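Local coordinates for DNA translocase coupling protein (Clostridium perfringens, PDB 6O1X) that probably binds DNA and uses ATP to drive DNA transfer as the coupling protein of a conjugative plasmid, at residues 227-232 with 270-275; 143-148 with 338-343; 278-283 with 305-310; 234-239 with 274-279. All coordinates share one frame; numbering follows the deposited sequence.

Contact 1: 227-232 with 270-275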
# COMPACT_ATOMS: atom_id res chain seq x y z
N LYS A 227 -2.08 -23.35 11.48
CA LYS A 227 -1.71 -21.99 11.81
C LYS A 227 -1.67 -21.17 10.53
O LYS A 227 -1.38 -21.71 9.46
CB LYS A 227 -0.35 -21.97 12.52
CG LYS A 227 -0.40 -22.38 13.99
CD LYS A 227 0.94 -22.13 14.69
CE LYS A 227 0.83 -22.05 16.20
NZ LYS A 227 0.27 -20.75 16.67
N ARG A 228 -1.97 -19.86 10.63
CA ARG A 228 -1.87 -18.96 9.48
C ARG A 228 -0.38 -18.88 9.09
O ARG A 228 0.49 -18.73 9.95
CB ARG A 228 -2.40 -17.53 9.81
CG ARG A 228 -2.32 -16.56 8.60
CD ARG A 228 -3.05 -15.22 8.78
NE ARG A 228 -4.45 -15.40 9.19
CZ ARG A 228 -5.47 -15.61 8.37
NH1 ARG A 228 -5.27 -15.64 7.05
NH2 ARG A 228 -6.69 -15.83 8.85
N ILE A 229 -0.11 -18.95 7.79
CA ILE A 229 1.25 -18.81 7.28
C ILE A 229 1.34 -17.46 6.57
O ILE A 229 0.58 -17.19 5.65
CB ILE A 229 1.69 -20.02 6.39
CG1 ILE A 229 1.74 -21.34 7.24
CG2 ILE A 229 3.05 -19.74 5.69
CD1 ILE A 229 2.06 -22.59 6.52
N ILE A 230 2.24 -16.60 7.04
CA ILE A 230 2.48 -15.30 6.42
C ILE A 230 3.81 -15.34 5.66
O ILE A 230 4.85 -15.65 6.23
CB ILE A 230 2.32 -14.06 7.38
CG1 ILE A 230 2.68 -12.73 6.66
CG2 ILE A 230 3.17 -14.17 8.65
CD1 ILE A 230 1.97 -12.40 5.39
N VAL A 231 3.76 -15.00 4.36
CA VAL A 231 4.93 -14.98 3.46
C VAL A 231 5.22 -13.54 2.99
O VAL A 231 4.43 -12.94 2.25
CB VAL A 231 4.76 -15.94 2.24
CG1 VAL A 231 6.10 -16.15 1.54
CG2 VAL A 231 4.14 -17.26 2.68
N VAL A 232 6.36 -13.00 3.40
CA VAL A 232 6.71 -11.64 3.05
C VAL A 232 7.77 -11.69 1.98
O VAL A 232 8.87 -12.16 2.22
CB VAL A 232 7.13 -10.76 4.27
CG1 VAL A 232 7.36 -9.31 3.84
CG2 VAL A 232 6.11 -10.81 5.39
N THR A 270 -7.40 -21.05 2.94
CA THR A 270 -6.39 -21.90 3.56
C THR A 270 -5.47 -21.21 4.57
O THR A 270 -4.64 -21.89 5.20
CB THR A 270 -5.57 -22.57 2.44
OG1 THR A 270 -4.92 -21.56 1.67
CG2 THR A 270 -6.42 -23.44 1.53
N GLY A 271 -5.56 -19.88 4.69
CA GLY A 271 -4.74 -19.11 5.61
C GLY A 271 -3.27 -19.04 5.25
O GLY A 271 -2.42 -19.13 6.15
N ILE A 272 -2.95 -18.91 3.95
CA ILE A 272 -1.57 -18.74 3.46
C ILE A 272 -1.55 -17.41 2.70
O ILE A 272 -2.04 -17.33 1.58
CB ILE A 272 -0.99 -19.94 2.66
CG1 ILE A 272 -0.92 -21.20 3.56
CG2 ILE A 272 0.42 -19.60 2.11
CD1 ILE A 272 -1.03 -22.50 2.84
N ASN A 273 -1.08 -16.36 3.36
CA ASN A 273 -1.09 -14.98 2.90
C ASN A 273 0.23 -14.51 2.36
O ASN A 273 1.25 -14.75 2.97
CB ASN A 273 -1.57 -14.05 4.03
CG ASN A 273 -2.87 -14.56 4.65
OD1 ASN A 273 -2.90 -15.14 5.73
ND2 ASN A 273 -3.95 -14.42 3.94
N LEU A 274 0.19 -13.83 1.22
CA LEU A 274 1.34 -13.27 0.53
C LEU A 274 1.34 -11.77 0.67
O LEU A 274 0.36 -11.11 0.31
CB LEU A 274 1.31 -13.62 -0.97
CG LEU A 274 1.29 -15.10 -1.42
CD1 LEU A 274 1.34 -15.17 -2.92
CD2 LEU A 274 2.51 -15.86 -0.91
N CYS A 275 2.44 -11.23 1.19
CA CYS A 275 2.67 -9.80 1.31
C CYS A 275 3.86 -9.50 0.48
O CYS A 275 4.97 -9.88 0.82
CB CYS A 275 2.83 -9.38 2.77
SG CYS A 275 1.32 -9.63 3.74
O HOH W 1 -6.57 -15.99 4.41
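Strands 229-232 and 272-275 run parallel, their axes 4.8 Å apart at an angle of 19°, and Ile229 pairs with Ile272, Ile230 with Asn273, Val231 with Leu274 and Val232 with Cys275. The ladder alternates as parallel pairing demands: Ile229 N donates to Gly271 O, Asn273 N to Ile229 O, Val231 N to Asn273 O and Cys275 N to Val231 O, all at 2.8 to 2.9 Å. Gly271 O, just ahead of its strand, opens the ladder. Beside this first rung Arg228 reaches across to Asn273. Its chain runs extended through CG and CD, then bends at chi3 (-52°), which swings the guanidinium over to the amide; NH1 meets OD1 at 2.8 Å on a carbonyl lone pair, nearly straight at 168° and within the guanidinium plane. The two flat groups are almost coplanar, and a water accepts from both Arg228 NH1 and Asn273 ND2, closing a small ring. The amide nitrogen also donates to Pro130 O, while Arg228 NH2 forms a salt bridge with Glu109 and a hydrogen bond with Asn127, which would largely balance the buried charge. Farther along this face, Ile230 CD1 rests 3.3 Å from Cys275 SG. On the other face, Leu274 CD2 lies alongside Val231 CB at 3.9 Å, and Ile272 CG1 touches Ile229 CB. These are central strands of a P-loop ATPase sheet: helix 142-155 covers the face of Ile230 and Cys275, helix 185-209 that of Ile229 and Val231, and strand 159-163 pairs with 229-233 along its other edge.

Contact 2: 143-148 with 338-343. With AGS (phosphothiophosphoric acid-adenylate ester), chain E.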
# COMPACT_ATOMS: atom_id res chain seq x y z
N SER A 143 8.05 -0.95 2.76
CA SER A 143 8.49 -2.18 3.43
C SER A 143 8.17 -2.11 4.89
O SER A 143 8.06 -3.15 5.53
CB SER A 143 9.99 -2.40 3.25
OG SER A 143 10.29 -2.92 1.97
N VAL A 144 8.05 -0.89 5.45
CA VAL A 144 7.70 -0.63 6.86
C VAL A 144 6.27 -1.21 7.05
O VAL A 144 6.03 -1.91 8.02
CB VAL A 144 7.80 0.90 7.18
CG1 VAL A 144 6.88 1.32 8.32
CG2 VAL A 144 9.23 1.32 7.46
N ILE A 145 5.38 -1.00 6.05
CA ILE A 145 4.00 -1.51 6.02
C ILE A 145 3.98 -3.03 6.09
O ILE A 145 3.25 -3.59 6.90
CB ILE A 145 3.19 -0.96 4.81
CG1 ILE A 145 3.21 0.58 4.81
CG2 ILE A 145 1.72 -1.49 4.83
CD1 ILE A 145 2.78 1.19 3.55
N LEU A 146 4.81 -3.69 5.30
CA LEU A 146 4.88 -5.15 5.31
C LEU A 146 5.39 -5.70 6.64
O LEU A 146 4.79 -6.63 7.17
CB LEU A 146 5.67 -5.68 4.11
CG LEU A 146 5.12 -5.27 2.75
CD1 LEU A 146 5.96 -5.83 1.65
CD2 LEU A 146 3.70 -5.75 2.56
N ARG A 147 6.40 -5.07 7.23
CA ARG A 147 6.92 -5.47 8.54
C ARG A 147 5.90 -5.20 9.66
O ARG A 147 5.83 -5.96 10.61
CB ARG A 147 8.31 -4.86 8.82
CG ARG A 147 9.38 -5.38 7.83
CD ARG A 147 10.79 -4.88 8.15
NE ARG A 147 10.85 -3.42 8.10
CZ ARG A 147 11.75 -2.73 7.40
NH1 ARG A 147 12.67 -3.36 6.68
NH2 ARG A 147 11.72 -1.41 7.41
N CYS A 148 5.05 -4.18 9.49
CA CYS A 148 3.99 -3.81 10.44
C CYS A 148 2.93 -4.91 10.47
O CYS A 148 2.59 -5.38 11.56
CB CYS A 148 3.39 -2.46 10.03
SG CYS A 148 2.24 -1.76 11.23
N PHE A 338 -4.25 7.40 2.91
CA PHE A 338 -4.02 7.06 4.32
C PHE A 338 -2.59 7.30 4.74
O PHE A 338 -1.67 7.26 3.91
CB PHE A 338 -4.47 5.63 4.66
CG PHE A 338 -3.51 4.53 4.26
CD1 PHE A 338 -3.49 4.05 2.95
CD2 PHE A 338 -2.66 3.95 5.19
CE1 PHE A 338 -2.60 3.04 2.58
CE2 PHE A 338 -1.77 2.95 4.82
CZ PHE A 338 -1.75 2.50 3.52
N GLN A 339 -2.40 7.56 6.03
CA GLN A 339 -1.08 7.73 6.61
C GLN A 339 -0.70 6.43 7.30
O GLN A 339 -1.26 6.08 8.34
CB GLN A 339 -1.03 8.94 7.56
CG GLN A 339 0.38 9.19 8.20
CD GLN A 339 1.47 9.52 7.21
OE1 GLN A 339 1.23 9.97 6.08
NE2 GLN A 339 2.71 9.30 7.62
N ALA A 340 0.26 5.71 6.72
CA ALA A 340 0.75 4.43 7.23
C ALA A 340 1.39 4.60 8.59
O ALA A 340 2.10 5.58 8.81
CB ALA A 340 1.76 3.82 6.27
N PHE A 341 1.17 3.62 9.50
CA PHE A 341 1.83 3.60 10.79
C PHE A 341 3.30 3.46 10.55
O PHE A 341 3.73 2.79 9.60
CB PHE A 341 1.39 2.45 11.70
CG PHE A 341 -0.07 2.43 12.08
CD1 PHE A 341 -0.63 3.47 12.81
CD2 PHE A 341 -0.86 1.33 11.78
CE1 PHE A 341 -1.99 3.45 13.16
CE2 PHE A 341 -2.21 1.29 12.16
CZ PHE A 341 -2.77 2.35 12.85
N TYR A 342 4.07 4.12 11.37
CA TYR A 342 5.49 4.01 11.27
C TYR A 342 5.88 2.91 12.24
O TYR A 342 5.75 3.06 13.48
CB TYR A 342 6.20 5.33 11.56
CG TYR A 342 7.70 5.23 11.36
CD1 TYR A 342 8.23 4.61 10.23
CD2 TYR A 342 8.58 5.73 12.31
CE1 TYR A 342 9.60 4.53 10.03
CE2 TYR A 342 9.96 5.63 12.12
CZ TYR A 342 10.47 5.03 10.98
OH TYR A 342 11.82 4.94 10.77
N PHE A 343 6.26 1.77 11.65
CA PHE A 343 6.77 0.61 12.36
C PHE A 343 8.29 0.70 12.29
O PHE A 343 8.90 0.45 11.24
CB PHE A 343 6.24 -0.71 11.76
CG PHE A 343 6.60 -1.91 12.60
CD1 PHE A 343 5.84 -2.25 13.71
CD2 PHE A 343 7.70 -2.71 12.27
CE1 PHE A 343 6.17 -3.36 14.48
CE2 PHE A 343 8.03 -3.81 13.05
CZ PHE A 343 7.27 -4.13 14.15
PG AGS E . 12.05 1.30 1.21
S1G AGS E . 13.70 2.23 1.39
O2G AGS E . 12.22 -0.26 0.93
O3G AGS E . 10.99 1.64 0.10
PB AGS E . 11.46 1.03 4.09
O1B AGS E . 12.53 0.02 4.32
O2B AGS E . 10.11 0.63 4.57
O3B AGS E . 11.24 1.43 2.56
PA AGS E . 12.97 3.10 5.60
O1A AGS E . 12.58 3.26 7.01
O2A AGS E . 14.25 2.31 5.28
O3A AGS E . 11.79 2.44 4.76
O5' AGS E . 13.18 4.54 4.97
C5' AGS E . 12.06 5.42 4.75
C4' AGS E . 12.26 6.76 5.41
O4' AGS E . 10.97 7.40 5.60
C3' AGS E . 12.93 6.81 6.78
O3' AGS E . 13.71 7.99 6.96
C2' AGS E . 11.75 6.70 7.75
O2' AGS E . 11.95 7.42 8.97
C1' AGS E . 10.59 7.33 6.96
N9 AGS E . 9.33 6.60 7.05
C8 AGS E . 9.03 5.37 6.53
N7 AGS E . 7.79 4.99 6.74
C5 AGS E . 7.24 6.04 7.45
C6 AGS E . 5.96 6.23 8.04
N6 AGS E . 4.98 5.33 7.98
N1 AGS E . 5.75 7.38 8.72
C2 AGS E . 6.75 8.27 8.82
N3 AGS E . 7.98 8.20 8.32
C4 AGS E . 8.17 7.05 7.65
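The beta-phosphate oxygen O2B of the bound ATP analogue AGS accepts weak hydrogen bonds from two backbone amides, Val144 N at 2.7 Å and Ser143 N at 3.2 Å. Both amides belong to the start of the helix that follows the P-loop (Walker A motif), and across from that helix the end of strand 334-340 and the residues after it receive the adenine. Ala340 O takes a hydrogen bond from N6 of the base at 3.0 Å, with a fairly straight N-H...O angle of 160°. The Tyr342 ring lies against the purine, its CD1 3.3 Å from C5, and its hydroxyl makes a weak hydrogen bond with the ribose O2'. Val144 works on both sides of this seam: CG2 faces the phosphate, whereas CG1, placed anti to the backbone N (chi1 154°), packs against Tyr342 CD1 and Phe343 CB. The next residue, Ile145, sets CG1 against Ala340 CB at 3.8 Å. Phosphate and base are thus held from different segments, with Val144 and Ile145 filling the contact between them. Trp100 presents an edge-to-face contact to Phe343, whose ring also receives the helix: Cys148 CA sits over one face, 4.2 Å from the centroid, in a CH-pi contact.

Contact 3: 278-283 with 305-310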
# COMPACT_ATOMS: atom_id res chain seq x y z
N VAL A 278 7.14 -4.19 -3.93
CA VAL A 278 7.61 -3.80 -5.28
C VAL A 278 8.17 -2.38 -5.21
O VAL A 278 7.49 -1.48 -4.70
CB VAL A 278 6.61 -3.91 -6.48
CG1 VAL A 278 7.36 -3.92 -7.82
CG2 VAL A 278 5.73 -5.13 -6.38
N GLN A 279 9.35 -2.16 -5.79
CA GLN A 279 9.96 -0.83 -5.83
C GLN A 279 9.67 -0.13 -7.15
O GLN A 279 9.30 1.04 -7.17
CB GLN A 279 11.46 -0.95 -5.62
CG GLN A 279 12.12 0.31 -5.10
CD GLN A 279 13.38 -0.03 -4.35
OE1 GLN A 279 13.43 -0.05 -3.10
NE2 GLN A 279 14.43 -0.33 -5.11
N ARG A 280 9.80 -0.89 -8.25
CA ARG A 280 9.64 -0.44 -9.62
C ARG A 280 8.52 -1.16 -10.36
O ARG A 280 8.72 -2.27 -10.89
CB ARG A 280 10.98 -0.61 -10.38
CG ARG A 280 11.04 0.13 -11.71
CD ARG A 280 11.14 1.62 -11.47
NE ARG A 280 9.86 2.30 -11.68
CZ ARG A 280 9.60 3.52 -11.23
NH1 ARG A 280 8.42 4.09 -11.48
NH2 ARG A 280 10.50 4.20 -10.53
N PRO A 281 7.35 -0.50 -10.44
CA PRO A 281 6.23 -1.07 -11.20
C PRO A 281 6.56 -1.32 -12.67
O PRO A 281 6.91 -0.41 -13.41
CB PRO A 281 5.14 0.00 -11.06
CG PRO A 281 5.51 0.77 -9.83
CD PRO A 281 7.00 0.82 -9.89
N ASP A 282 6.48 -2.58 -13.07
CA ASP A 282 6.78 -3.05 -14.41
C ASP A 282 5.77 -4.16 -14.72
O ASP A 282 5.57 -5.04 -13.88
CB ASP A 282 8.21 -3.59 -14.43
CG ASP A 282 8.74 -4.10 -15.75
OD1 ASP A 282 7.92 -4.47 -16.63
OD2 ASP A 282 9.98 -4.15 -15.91
N ALA A 283 5.14 -4.16 -15.91
CA ALA A 283 4.16 -5.19 -16.26
C ALA A 283 4.78 -6.58 -16.38
O ALA A 283 4.06 -7.56 -16.36
CB ALA A 283 3.42 -4.80 -17.53
N SER A 305 2.58 8.37 -14.15
CA SER A 305 1.22 7.81 -14.15
C SER A 305 1.16 6.36 -14.72
O SER A 305 0.21 5.64 -14.44
CB SER A 305 0.26 8.75 -14.86
OG SER A 305 0.66 9.02 -16.19
N LYS A 306 2.19 5.94 -15.47
CA LYS A 306 2.33 4.60 -16.04
C LYS A 306 2.58 3.63 -14.89
O LYS A 306 1.90 2.60 -14.80
CB LYS A 306 3.50 4.53 -17.04
CG LYS A 306 3.44 5.54 -18.19
CD LYS A 306 4.70 5.47 -19.08
CE LYS A 306 4.68 6.42 -20.26
NZ LYS A 306 5.86 6.23 -21.15
N ALA A 307 3.53 3.99 -13.97
CA ALA A 307 3.87 3.20 -12.78
C ALA A 307 2.63 2.97 -11.91
O ALA A 307 2.36 1.82 -11.52
CB ALA A 307 4.95 3.92 -11.99
N SER A 308 1.84 4.05 -11.67
CA SER A 308 0.59 4.01 -10.91
C SER A 308 -0.44 3.13 -11.62
O SER A 308 -1.08 2.32 -10.97
CB SER A 308 0.05 5.42 -10.69
OG SER A 308 -1.19 5.47 -10.01
N GLU A 309 -0.55 3.24 -12.96
CA GLU A 309 -1.51 2.40 -13.69
C GLU A 309 -1.18 0.89 -13.64
O GLU A 309 -2.10 0.09 -13.62
CB GLU A 309 -1.72 2.88 -15.12
CG GLU A 309 -3.09 3.53 -15.31
CD GLU A 309 -4.25 2.62 -15.69
OE1 GLU A 309 -4.04 1.40 -15.92
OE2 GLU A 309 -5.39 3.14 -15.78
N ILE A 310 0.11 0.51 -13.56
CA ILE A 310 0.53 -0.89 -13.42
C ILE A 310 0.05 -1.43 -12.03
O ILE A 310 -0.35 -2.59 -11.93
CB ILE A 310 2.09 -1.03 -13.57
CG1 ILE A 310 2.57 -0.67 -14.99
CG2 ILE A 310 2.61 -2.44 -13.18
CD1 ILE A 310 4.08 -0.23 -15.09
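Ile310 and Pro281 meet where the loop after strand 272-278 leans on helix 305-312, an apolar junction without hydrogen bonds between the two segments. From Ile310 CB, which faces Pro281 CB at 4.1 Å, the side chain divides. CG2 is anti to the backbone N and lies along the loop backbone, 3.9 Å from Asp282 N and close to Ala283 N. The other branch takes CG1 beside the backbone N (chi1 -66°) and carries CD1 to the Pro281 carbonyl, with the methyl 3.3 Å from O. Both branches thus lie against the same side of the loop, at the Pro281-Asp282 peptide. One turn earlier in the helix, Ala307 receives the proline ring: its CB is 3.9 Å from Pro281 CG, and its carbonyl O is 3.4 Å from Pro281 CB. Arg280, bent at chi2 and chi3, returns toward the helix, bringing NH1 within 3.5 Å of Ala307 CB at the edge of the guanidinium. The charge itself is met outside the two segments, by NH2 with Glu137 of the predicted ATP-binding loop and NH1 with Asp304, two salt bridges. Phe302 packs on both Arg280 and Pro281, and Lys291 of helix 288-293 donates to Ile310 O, tying that helix to helix 305-312 beside the loop.

Contact 4: 234-239 with 274-279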
# COMPACT_ATOMS: atom_id res chain seq x y z
N ASP A 234 10.03 -9.44 -0.02
CA ASP A 234 10.54 -8.09 0.03
C ASP A 234 10.56 -7.41 -1.34
O ASP A 234 10.22 -6.23 -1.44
CB ASP A 234 11.94 -8.05 0.70
CG ASP A 234 12.42 -6.63 0.94
OD1 ASP A 234 11.78 -5.92 1.77
OD2 ASP A 234 13.40 -6.21 0.27
N GLU A 235 10.98 -8.13 -2.39
CA GLU A 235 11.02 -7.55 -3.73
C GLU A 235 10.58 -8.53 -4.78
O GLU A 235 11.30 -9.49 -5.10
CB GLU A 235 12.41 -6.92 -4.05
CG GLU A 235 12.50 -6.32 -5.46
CD GLU A 235 11.41 -5.35 -5.89
OE1 GLU A 235 11.25 -4.29 -5.23
OE2 GLU A 235 10.71 -5.64 -6.88
N LEU A 236 9.40 -8.26 -5.35
CA LEU A 236 8.80 -9.10 -6.38
C LEU A 236 9.70 -9.28 -7.60
O LEU A 236 9.73 -10.40 -8.16
CB LEU A 236 7.42 -8.56 -6.80
CG LEU A 236 6.57 -9.48 -7.71
CD1 LEU A 236 6.46 -10.92 -7.15
CD2 LEU A 236 5.22 -8.83 -8.06
N ALA A 237 10.46 -8.21 -8.00
CA ALA A 237 11.35 -8.28 -9.18
C ALA A 237 12.47 -9.35 -9.06
O ALA A 237 12.79 -10.00 -10.04
CB ALA A 237 11.90 -6.91 -9.55
N GLU A 238 12.93 -9.62 -7.84
CA GLU A 238 13.93 -10.65 -7.56
C GLU A 238 13.44 -12.06 -7.97
O GLU A 238 14.26 -12.94 -8.20
CB GLU A 238 14.26 -10.69 -6.05
CG GLU A 238 14.82 -9.43 -5.45
CD GLU A 238 15.06 -9.50 -3.95
OE1 GLU A 238 14.37 -10.29 -3.26
OE2 GLU A 238 15.93 -8.75 -3.46
N LEU A 239 12.10 -12.28 -7.98
CA LEU A 239 11.44 -13.55 -8.35
C LEU A 239 11.00 -13.52 -9.84
O LEU A 239 11.18 -14.51 -10.54
CB LEU A 239 10.20 -13.79 -7.48
CG LEU A 239 10.37 -13.83 -5.95
CD1 LEU A 239 9.07 -14.30 -5.27
CD2 LEU A 239 11.51 -14.75 -5.54
N LEU A 274 0.19 -13.83 1.22
CA LEU A 274 1.34 -13.27 0.53
C LEU A 274 1.34 -11.77 0.67
O LEU A 274 0.36 -11.11 0.31
CB LEU A 274 1.31 -13.62 -0.97
CG LEU A 274 1.29 -15.10 -1.42
CD1 LEU A 274 1.34 -15.17 -2.92
CD2 LEU A 274 2.51 -15.86 -0.91
N CYS A 275 2.44 -11.23 1.19
CA CYS A 275 2.67 -9.80 1.31
C CYS A 275 3.86 -9.50 0.48
O CYS A 275 4.97 -9.88 0.82
CB CYS A 275 2.83 -9.38 2.77
SG CYS A 275 1.32 -9.63 3.74
N ILE A 276 3.61 -8.89 -0.67
CA ILE A 276 4.62 -8.63 -1.68
C ILE A 276 5.04 -7.18 -1.78
O ILE A 276 4.18 -6.31 -1.91
CB ILE A 276 4.10 -9.18 -3.03
CG1 ILE A 276 3.63 -10.66 -2.90
CG2 ILE A 276 5.20 -9.06 -4.10
CD1 ILE A 276 2.56 -11.14 -3.95
N GLY A 277 6.36 -6.94 -1.76
CA GLY A 277 6.94 -5.61 -1.94
C GLY A 277 7.38 -5.39 -3.38
O GLY A 277 7.88 -6.32 -4.02
N VAL A 278 7.14 -4.19 -3.93
CA VAL A 278 7.61 -3.80 -5.28
C VAL A 278 8.17 -2.38 -5.21
O VAL A 278 7.49 -1.48 -4.70
CB VAL A 278 6.61 -3.91 -6.48
CG1 VAL A 278 7.36 -3.92 -7.82
CG2 VAL A 278 5.73 -5.13 -6.38
N GLN A 279 9.35 -2.16 -5.79
CA GLN A 279 9.96 -0.83 -5.83
C GLN A 279 9.67 -0.13 -7.15
O GLN A 279 9.30 1.04 -7.17
CB GLN A 279 11.46 -0.95 -5.62
CG GLN A 279 12.12 0.31 -5.10
CD GLN A 279 13.38 -0.03 -4.35
OE1 GLN A 279 13.43 -0.05 -3.10
NE2 GLN A 279 14.43 -0.33 -5.11
O HOH W 2 10.79 -3.43 -8.37
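Leu236 N donates to Gly277 O at 2.8 Å, a bond of 159°, and ties the turn after strand 229-233 to the last part of strand 272-278. The same carbonyl also receives a CA-H...O contact from Glu235 CA, while Asp234 O takes one from Gly277 CA; each is 3.4 Å long. The chains come close here, with 4.8 Å between Asp234 CA and Gly277 CA. The Glu235 carboxylate accepts with both oxygens. Its chain leaves extended and then turns at chi2 (51°), which brings the carboxylate over the end of the strand. OE2 takes Ala237 N on its anti lone pair at 2.8 Å, a capping bond in the turn that leads into the helix, and also accepts from a water at 2.7 Å. OE1 receives a weak, bent hydrogen bond of 2.9 Å from Gln279 N. That amide in turn donates to the same water, so the two residues are joined both directly and through solvent. In P-loop ATPases the strand ending in acidic residues is the Walker B strand, and the Asp234-Glu235 pair at the end of strand 229-233 is consistent with that motif. Asp234 OD1 has a weak hydrogen bond with Ser143 OG of the Walker A segment. Gln279 OE1 has another, with Thr138 OG1 of the P-loop. Beside the polar network, Leu236 CB packs obliquely on Ile276 CG2 at 3.5 Å and on Val278 CG2 at 3.8 Å, with Val285 against its side chain.

Strand 272-278 is the common thread. Contact 1 pairs its first half with strand 229-233, and contact 4 uses its second half, sharing Leu274 and Cys275; their centres are 15 Å apart. Contact 3 continues from there, sharing Val278 and Gln279 with contact 4. The nucleotide lies in contact 2, whose helix packs on both strand contacts through Leu146: CD2 is 3.7 Å from Cys275 CB, and CD1 is 3.6 Å from Gly277 N. Contact 4 comes nearest the phosphate site of the other three, with Gln279 about 4 Å from AGS by side chain, against about 10 Å for Val232 in contact 1 and 11 Å for Arg280 in contact 3.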